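Local coordinates for hypothetical protein (Anabaena variabilis, PDB 2OBN) that is of unknown function but pairs a Rossmann-like N-terminal domain with a C-terminal P-loop domain, and so may bind a nucleotide, at residues 65-68 and 69-72. The protein carries 2 engineered substitutions. Sequence-based numbering, arbitrary orientation.
Sequences SVEA and ALEY
L70 bends back over the carbonyl groups of V66 and E67, a compact worked example of a side chain folding back on the carbonyls three and four residues before it. Its CB lies 3.4 Å from E67 O. One bond further, CG rests against both carbonyl oxygens, 3.4 Å from V66 O and almost as near E67 O. The branches then part: CD2 stays by V66 O and reaches loosely toward V66 CG1, 4.5 Å away, while CD1 passes the outer end of E67, 4.0 Å from OE2. With CG anti to the carbonyl carbon (chi1 -61°), the isobutyl group is turned back along the helix, where it also touches A102. The E67 chain kinks at chi2 (82°), and the two side chains pass at a slant. A smaller alanine here would probably leave V66 O and E67 O without the branched group that lies over them, deprive V66 CG1 of a loose apolar neighbour and open a gap beside A102.

The backbone tightens in the same place. A69 N donates to S65 O at 2.9 Å, in the carbonyl plane, whereas L70 N is shared between a weak bond to V66 O and one to E67 O, 3.2 Å long, whose donor stands above the carbonyl plane. At the other end, S65 OG accepts a weak, long bond from A68 N. Beneath, A69 packs on strands 37-41 and 62-63, and V66 on helix 92-101. This is a short helix N-capped by serine, with i to i+4 bonding giving way to i to i+3, in a beta-alpha-beta crossover linking edge strand 62-63 to strand 76-79 of the Rossmann-like sheet.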
ATOM      1  N   SER B  65      11.987 -13.588 -33.058  1.00 37.69           N
ATOM      2  CA  SER B  65      10.980 -14.332 -32.321  1.00 37.51           C
ATOM      3  C   SER B  65      11.573 -15.441 -31.476  1.00 38.11           C
ATOM      4  O   SER B  65      12.766 -15.769 -31.594  1.00 38.25           O
ATOM      5  CB  SER B  65       9.979 -14.954 -33.312  1.00 37.02           C
ATOM      6  OG  SER B  65      10.628 -15.846 -34.214  1.00 37.14           O
ATOM      7  N   VAL B  66      10.715 -16.037 -30.647  1.00 38.33           N
ATOM      8  CA  VAL B  66      11.102 -17.143 -29.774  1.00 38.89           C
ATOM      9  C   VAL B  66      11.631 -18.292 -30.619  1.00 39.76           C
ATOM     10  O   VAL B  66      12.607 -18.943 -30.245  1.00 40.61           O
ATOM     11  CB  VAL B  66       9.922 -17.639 -28.892  1.00 39.18           C
ATOM     12  CG1 VAL B  66      10.303 -18.900 -28.120  1.00 40.04           C
ATOM     13  CG2 VAL B  66       9.478 -16.561 -27.919  1.00 37.71           C
ATOM     14  N   GLU B  67      10.991 -18.529 -31.763  1.00 40.00           N
ATOM     15  CA  GLU B  67      11.411 -19.585 -32.682  1.00 40.46           C
ATOM     16  C   GLU B  67      12.852 -19.330 -33.162  1.00 39.95           C
ATOM     17  O   GLU B  67      13.676 -20.253 -33.196  1.00 39.42           O
ATOM     18  CB  GLU B  67      10.451 -19.638 -33.874  1.00 40.82           C
ATOM     19  CG  GLU B  67      10.683 -20.783 -34.875  1.00 45.43           C
ATOM     20  CD  GLU B  67      10.076 -22.112 -34.436  1.00 51.42           C
ATOM     21  OE1 GLU B  67       8.953 -22.113 -33.871  1.00 55.25           O
ATOM     22  OE2 GLU B  67      10.711 -23.160 -34.697  1.00 51.15           O
ATOM     23  N   ALA B  68      13.147 -18.081 -33.536  1.00 39.30           N
ATOM     24  CA  ALA B  68      14.490 -17.695 -34.002  1.00 39.16           C
ATOM     25  C   ALA B  68      15.508 -17.741 -32.837  1.00 39.29           C
ATOM     26  O   ALA B  68      16.707 -17.952 -33.053  1.00 40.16           O
ATOM     27  CB  ALA B  68      14.460 -16.305 -34.664  1.00 37.89           C
ATOM     28  N   ALA B  69      15.015 -17.550 -31.614  1.00 38.74           N
ATOM     29  CA  ALA B  69      15.839 -17.666 -30.411  1.00 38.63           C
ATOM     30  C   ALA B  69      16.281 -19.108 -30.108  1.00 38.85           C
ATOM     31  O   ALA B  69      17.320 -19.310 -29.502  1.00 37.14           O
ATOM     32  CB  ALA B  69      15.089 -17.118 -29.213  1.00 38.38           C
ATOM     33  N   LEU B  70      15.491 -20.098 -30.531  1.00 40.19           N
ATOM     34  CA  LEU B  70      15.780 -21.510 -30.237  1.00 41.56           C
ATOM     35  C   LEU B  70      17.166 -21.942 -30.681  1.00 41.56           C
ATOM     36  O   LEU B  70      17.786 -22.792 -30.049  1.00 41.57           O
ATOM     37  CB  LEU B  70      14.729 -22.439 -30.864  1.00 41.60           C
ATOM     38  CG  LEU B  70      13.279 -22.257 -30.405  1.00 41.18           C
ATOM     39  CD1 LEU B  70      12.409 -23.340 -31.032  1.00 39.87           C
ATOM     40  CD2 LEU B  70      13.153 -22.268 -28.882  1.00 42.63           C
ATOM     41  N   GLU B  71      17.642 -21.327 -31.758  1.00 42.78           N
ATOM     42  CA  GLU B  71      18.967 -21.579 -32.322  1.00 43.50           C
ATOM     43  C   GLU B  71      20.075 -21.419 -31.267  1.00 42.17           C
ATOM     44  O   GLU B  71      21.106 -22.089 -31.340  1.00 40.75           O
ATOM     45  CB  GLU B  71      19.188 -20.588 -33.473  1.00 43.62           C
ATOM     46  CG  GLU B  71      20.383 -20.868 -34.362  1.00 47.31           C
ATOM     47  CD  GLU B  71      20.481 -19.897 -35.538  1.00 46.20           C
ATOM     48  OE1 GLU B  71      19.865 -18.808 -35.480  1.00 49.42           O
ATOM     49  OE2 GLU B  71      21.180 -20.225 -36.520  1.00 49.16           O
ATOM     50  N   TYR B  72      19.841 -20.532 -30.293  1.00 41.24           N
ATOM     51  CA  TYR B  72      20.793 -20.248 -29.216  1.00 40.16           C
ATOM     52  C   TYR B  72      20.585 -21.103 -27.975  1.00 39.07           C
ATOM     53  O   TYR B  72      21.278 -20.918 -26.972  1.00 36.68           O
ATOM     54  CB  TYR B  72      20.733 -18.756 -28.874  1.00 40.41           C
ATOM     55  CG  TYR B  72      21.123 -17.918 -30.064  1.00 40.51           C
ATOM     56  CD1 TYR B  72      22.462 -17.700 -30.369  1.00 40.62           C
ATOM     57  CD2 TYR B  72      20.163 -17.391 -30.914  1.00 40.47           C
ATOM     58  CE1 TYR B  72      22.832 -16.958 -31.476  1.00 42.77           C
ATOM     59  CE2 TYR B  72      20.525 -16.639 -32.025  1.00 41.07           C
ATOM     60  CZ  TYR B  72      21.857 -16.425 -32.299  1.00 42.24           C
ATOM     61  OH  TYR B  72      22.224 -15.689 -33.403  1.00 41.04           O
TER